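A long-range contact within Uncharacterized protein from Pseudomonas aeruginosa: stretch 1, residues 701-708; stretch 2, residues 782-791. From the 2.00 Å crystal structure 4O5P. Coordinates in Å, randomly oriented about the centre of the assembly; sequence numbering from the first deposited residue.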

ATOM      1  N   ALA A 701     -10.040  -5.325  17.708  1.00 19.89           N
ATOM      2  CA  ALA A 701      -9.922  -6.705  17.255  1.00 18.58           C
ATOM      3  C   ALA A 701      -8.516  -6.972  16.720  1.00 22.16           C
ATOM      4  O   ALA A 701      -7.933  -6.138  16.030  1.00 17.58           O
ATOM      5  CB  ALA A 701     -10.961  -7.001  16.189  1.00 19.13           C
ATOM      6  N   THR A 702      -7.974  -8.139  17.040  1.00 19.73           N
ATOM      7  CA  THR A 702      -6.647  -8.506  16.574  1.00 19.51           C
ATOM      8  C   THR A 702      -6.461  -9.999  16.792  1.00 19.83           C
ATOM      9  O   THR A 702      -7.177 -10.599  17.606  1.00 21.18           O
ATOM     10  CB  THR A 702      -5.544  -7.737  17.321  1.00 19.64           C
ATOM     11  OG1 THR A 702      -4.286  -7.948  16.672  1.00 18.44           O
ATOM     12  CG2 THR A 702      -5.442  -8.193  18.756  1.00 15.47           C
ATOM     13  N   ALA A 703      -5.527 -10.585  16.049  1.00 19.47           N
ATOM     14  CA  ALA A 703      -5.214 -12.012  16.144  1.00 18.90           C
ATOM     15  C   ALA A 703      -6.474 -12.865  15.967  1.00 23.58           C
ATOM     16  O   ALA A 703      -6.584 -13.945  16.541  1.00 24.85           O
ATOM     17  CB  ALA A 703      -4.544 -12.314  17.465  1.00 20.32           C
ATOM     18  N   GLY A 704      -7.421 -12.348  15.184  1.00 22.59           N
ATOM     19  CA  GLY A 704      -8.660 -13.044  14.872  1.00 20.67           C
ATOM     20  C   GLY A 704      -9.759 -12.993  15.917  1.00 24.09           C
ATOM     21  O   GLY A 704     -10.810 -13.623  15.747  1.00 26.16           O
ATOM     22  N   ARG A 705      -9.547 -12.261  17.006  1.00 22.56           N
ATOM     23  CA  ARG A 705     -10.635 -12.119  17.971  1.00 23.82           C
ATOM     24  C   ARG A 705     -11.058 -10.677  18.157  1.00 22.13           C
ATOM     25  O   ARG A 705     -10.285  -9.750  17.918  1.00 19.72           O
ATOM     26  CB  ARG A 705     -10.249 -12.713  19.321  1.00 24.39           C
ATOM     27  CG  ARG A 705      -9.060 -12.063  20.018  1.00 24.29           C
ATOM     28  CD  ARG A 705      -8.546 -13.083  21.021  1.00 30.84           C
ATOM     29  NE  ARG A 705      -7.472 -12.633  21.885  1.00 28.14           N
ATOM     30  CZ  ARG A 705      -6.276 -13.212  21.935  1.00 31.79           C
ATOM     31  NH1 ARG A 705      -5.994 -14.244  21.148  1.00 27.62           N
ATOM     32  NH2 ARG A 705      -5.355 -12.754  22.771  1.00 30.85           N
ATOM     33  N   VAL A 706     -12.295 -10.489  18.582  1.00 24.07           N
ATOM     34  CA  VAL A 706     -12.712  -9.182  19.036  1.00 21.84           C
ATOM     35  C   VAL A 706     -12.431  -9.177  20.523  1.00 27.72           C
ATOM     36  O   VAL A 706     -12.885 -10.071  21.243  1.00 27.02           O
ATOM     37  CB  VAL A 706     -14.198  -8.932  18.790  1.00 22.88           C
ATOM     38  CG1 VAL A 706     -14.564  -7.523  19.243  1.00 18.82           C
ATOM     39  CG2 VAL A 706     -14.515  -9.118  17.326  1.00 23.57           C
ATOM     40  N   VAL A 707     -11.668  -8.186  20.977  1.00 21.17           N
ATOM     41  CA  VAL A 707     -11.286  -8.115  22.376  1.00 25.12           C
ATOM     42  C   VAL A 707     -12.523  -8.057  23.269  1.00 28.13           C
ATOM     43  O   VAL A 707     -13.390  -7.193  23.095  1.00 26.77           O
ATOM     44  CB  VAL A 707     -10.408  -6.893  22.650  1.00 25.96           C
ATOM     45  CG1 VAL A 707     -10.162  -6.732  24.141  1.00 20.81           C
ATOM     46  CG2 VAL A 707      -9.094  -7.008  21.886  1.00 23.76           C
ATOM     47  N   GLY A 708     -12.608  -8.984  24.218  1.00 30.25           N
ATOM     48  CA  GLY A 708     -13.724  -9.006  25.148  1.00 28.56           C
ATOM     49  C   GLY A 708     -14.847  -9.938  24.742  1.00 29.59           C
ATOM     50  O   GLY A 708     -15.731 -10.222  25.552  1.00 31.73           O
ATOM     51  N   LYS A 782       0.530  -3.328  22.465  1.00 22.91           N
ATOM     52  CA  LYS A 782      -0.764  -3.917  22.829  1.00 22.85           C
ATOM     53  C   LYS A 782      -1.172  -5.068  21.902  1.00 23.89           C
ATOM     54  O   LYS A 782      -1.736  -6.074  22.353  1.00 22.42           O
ATOM     55  CB  LYS A 782      -1.873  -2.844  22.815  1.00 23.39           C
ATOM     56  CG  LYS A 782      -1.700  -1.726  23.843  1.00 27.82           C
ATOM     57  CD  LYS A 782      -1.858  -2.235  25.284  1.00 28.10           C
ATOM     58  CE  LYS A 782      -1.649  -1.105  26.292  1.00 30.21           C
ATOM     59  NZ  LYS A 782      -1.959  -1.522  27.681  1.00 31.01           N
ATOM     60  N   VAL A 783      -0.917  -4.913  20.604  1.00 22.18           N
ATOM     61  CA  VAL A 783      -1.262  -5.953  19.641  1.00 21.80           C
ATOM     62  C   VAL A 783      -0.444  -7.203  19.961  1.00 23.03           C
ATOM     63  O   VAL A 783      -0.990  -8.317  20.025  1.00 23.82           O
ATOM     64  CB  VAL A 783      -1.036  -5.497  18.173  1.00 19.94           C
ATOM     65  CG1 VAL A 783      -0.965  -6.701  17.245  1.00 21.39           C
ATOM     66  CG2 VAL A 783      -2.143  -4.534  17.716  1.00 16.23           C
ATOM     67  N   GLU A 784       0.853  -7.014  20.199  1.00 22.84           N
ATOM     68  CA  GLU A 784       1.726  -8.134  20.599  1.00 26.10           C
ATOM     69  C   GLU A 784       1.216  -8.785  21.883  1.00 26.51           C
ATOM     70  O   GLU A 784       1.078 -10.010  21.955  1.00 29.10           O
ATOM     71  CB  GLU A 784       3.168  -7.653  20.797  1.00 23.93           C
ATOM     72  CG  GLU A 784       4.249  -8.727  20.619  1.00 28.86           C
ATOM     73  CD  GLU A 784       4.333  -9.707  21.779  1.00 40.90           C
ATOM     74  OE1 GLU A 784       4.962 -10.786  21.612  1.00 43.21           O
ATOM     75  OE2 GLU A 784       3.783  -9.399  22.863  1.00 42.95           O
ATOM     76  N   GLN A 785       0.933  -7.964  22.891  1.00 22.86           N
ATOM     77  CA  GLN A 785       0.499  -8.464  24.193  1.00 25.08           C
ATOM     78  C   GLN A 785      -0.784  -9.287  24.097  1.00 28.88           C
ATOM     79  O   GLN A 785      -0.933 -10.333  24.756  1.00 24.86           O
ATOM     80  CB  GLN A 785       0.314  -7.299  25.174  1.00 28.85           C
ATOM     81  CG  GLN A 785      -0.248  -7.722  26.534  1.00 30.94           C
ATOM     82  CD  GLN A 785      -0.317  -6.585  27.526  1.00 33.11           C
ATOM     83  OE1 GLN A 785      -0.050  -5.422  27.189  1.00 34.36           O
ATOM     84  NE2 GLN A 785      -0.675  -6.909  28.762  1.00 27.15           N
ATOM     85  N   ILE A 786      -1.710  -8.828  23.263  1.00 24.25           N
ATOM     86  CA  ILE A 786      -2.968  -9.540  23.110  1.00 24.88           C
ATOM     87  C   ILE A 786      -2.710 -10.852  22.388  1.00 25.53           C
ATOM     88  O   ILE A 786      -3.244 -11.896  22.773  1.00 24.03           O
ATOM     89  CB  ILE A 786      -3.996  -8.695  22.354  1.00 21.87           C
ATOM     90  CG1 ILE A 786      -4.343  -7.451  23.166  1.00 20.91           C
ATOM     91  CG2 ILE A 786      -5.248  -9.498  22.057  1.00 23.45           C
ATOM     92  CD1 ILE A 786      -5.097  -6.412  22.369  1.00 23.54           C
ATOM     93  N   GLY A 787      -1.877 -10.806  21.348  1.00 24.40           N
ATOM     94  CA  GLY A 787      -1.576 -11.999  20.574  1.00 26.02           C
ATOM     95  C   GLY A 787      -0.934 -13.093  21.409  1.00 26.18           C
ATOM     96  O   GLY A 787      -1.015 -14.270  21.064  1.00 29.38           O
ATOM     97  N   GLN A 788      -0.314 -12.704  22.522  1.00 26.75           N
ATOM     98  CA  GLN A 788       0.350 -13.655  23.423  1.00 29.22           C
ATOM     99  C   GLN A 788      -0.632 -14.327  24.383  1.00 35.37           C
ATOM    100  O   GLN A 788      -0.307 -15.336  25.021  1.00 32.60           O
ATOM    101  CB  GLN A 788       1.454 -12.955  24.221  1.00 32.91           C
ATOM    102  CG  GLN A 788       2.676 -12.572  23.396  1.00 31.49           C
ATOM    103  CD  GLN A 788       3.360 -13.782  22.796  1.00 38.80           C
ATOM    104  OE1 GLN A 788       3.254 -14.042  21.594  1.00 39.43           O
ATOM    105  NE2 GLN A 788       4.060 -14.538  23.634  1.00 41.65           N
ATOM    106  N   LEU A 789      -1.831 -13.765  24.486  1.00 26.56           N
ATOM    107  CA  LEU A 789      -2.813 -14.278  25.420  1.00 31.18           C
ATOM    108  C   LEU A 789      -3.623 -15.396  24.795  1.00 29.52           C
ATOM    109  O   LEU A 789      -3.743 -15.478  23.561  1.00 25.22           O
ATOM    110  CB  LEU A 789      -3.723 -13.154  25.921  1.00 29.78           C
ATOM    111  CG  LEU A 789      -3.021 -12.246  26.929  1.00 29.73           C
ATOM    112  CD1 LEU A 789      -3.847 -10.993  27.213  1.00 28.49           C
ATOM    113  CD2 LEU A 789      -2.737 -13.019  28.218  1.00 28.70           C
ATOM    114  N   PRO A 790      -4.138 -16.302  25.640  1.00 29.37           N
ATOM    115  CA  PRO A 790      -4.995 -17.340  25.060  1.00 32.58           C
ATOM    116  C   PRO A 790      -6.311 -16.753  24.558  1.00 28.28           C
ATOM    117  O   PRO A 790      -6.860 -15.846  25.185  1.00 28.09           O
ATOM    118  CB  PRO A 790      -5.210 -18.327  26.221  1.00 36.46           C
ATOM    119  CG  PRO A 790      -4.640 -17.670  27.448  1.00 32.96           C
ATOM    120  CD  PRO A 790      -3.641 -16.661  26.976  1.00 27.54           C
ATOM    121  N   PRO A 791      -6.803 -17.268  23.422  1.00 32.15           N
ATOM    122  CA  PRO A 791      -8.009 -16.802  22.725  1.00 32.84           C
ATOM    123  C   PRO A 791      -9.270 -17.261  23.441  1.00 32.28           C
ATOM    124  O   PRO A 791      -9.158 -18.054  24.379  1.00 30.89           O
ATOM    125  CB  PRO A 791      -7.900 -17.505  21.368  1.00 30.45           C
ATOM    126  CG  PRO A 791      -7.192 -18.786  21.677  1.00 32.55           C
ATOM    127  CD  PRO A 791      -6.215 -18.459  22.777  1.00 31.52           C
TER
HETATM  128  O   HOH W   1      -2.418  -9.505  17.997  1.00 23.09           O

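This contact joins a tight hairpin and the residues just after it, 701-708, to the last turns of a helix and the loop that follows it, residues 782-791. At least 79 residues of sequence separate any two that touch. The two stretches bury 366 Å² between them, both sides summed.

Backbone hydrogen bonds shape each side. Thr702 to Arg705 form a type I' turn, closed by Thr702 N to Arg705 O at 3.0 Å and Arg705 N to Thr702 O, also at 3.0 Å. Ala703 and Gly704 have positive phi, as this turn requires. The pairing sets Thr702 and Arg705 side by side, and both direct their CA-to-CB bonds toward the other stretch. In the helix, Ile786 N bonds to Lys782 O at 2.9 Å and Gly787 N to Val783 O at 3.0 Å.

The packing contacts centre on Ile786, which is buried and points toward the hairpin. Its CG2 lies 3.6 Å from Thr702 CG2. Ile786 touches both Thr702 and Val707; its CD1 lies 4.1 Å from Val707 CG2 and 4.0 Å from Thr702 CG2. One helical turn earlier, Val783 CG1 packs 3.6 Å from Thr702 OG1. Near the turn, Ala703 CB rests 4.3 Å from Gly787 CA. This is the closest approach of the two backbones in register, with Ala703 CA and Gly787 CA 5.7 Å apart.

One water bridges the stretches. It lies 2.8 Å from Thr702 OG1 and 2.8 Å from Val783 O, and it donates to the carbonyl. Thr702 OG1 is also hydrogen-bonded elsewhere in the structure. The threonine thus serves both kinds of contact, its methyl against Ile786 and its hydroxyl on the water.

The polar contact belongs to Arg705, which has the largest area covered by the other stretch, 105 Å². Its chi1 is p, and chi2 and chi3 are t, so the chain is extended beyond CB and carries the guanidinium to the loop after the helix. There NH2 makes a weak hydrogen bond to Leu789 O, 3.3 Å long with an angle of 131° at the hydrogen. No carboxylate of the other stretch is near, so this is not a salt bridge. Pro791 CA and Pro790 O lie over one face of the group, with Pro791 CA 3.6 Å from Arg705 NH1. The modelled distance from Arg705 NH2 to Ile786 O is 2.3 Å. This is a clash, not a hydrogen bond, and it makes the exact position of NH2 less certain.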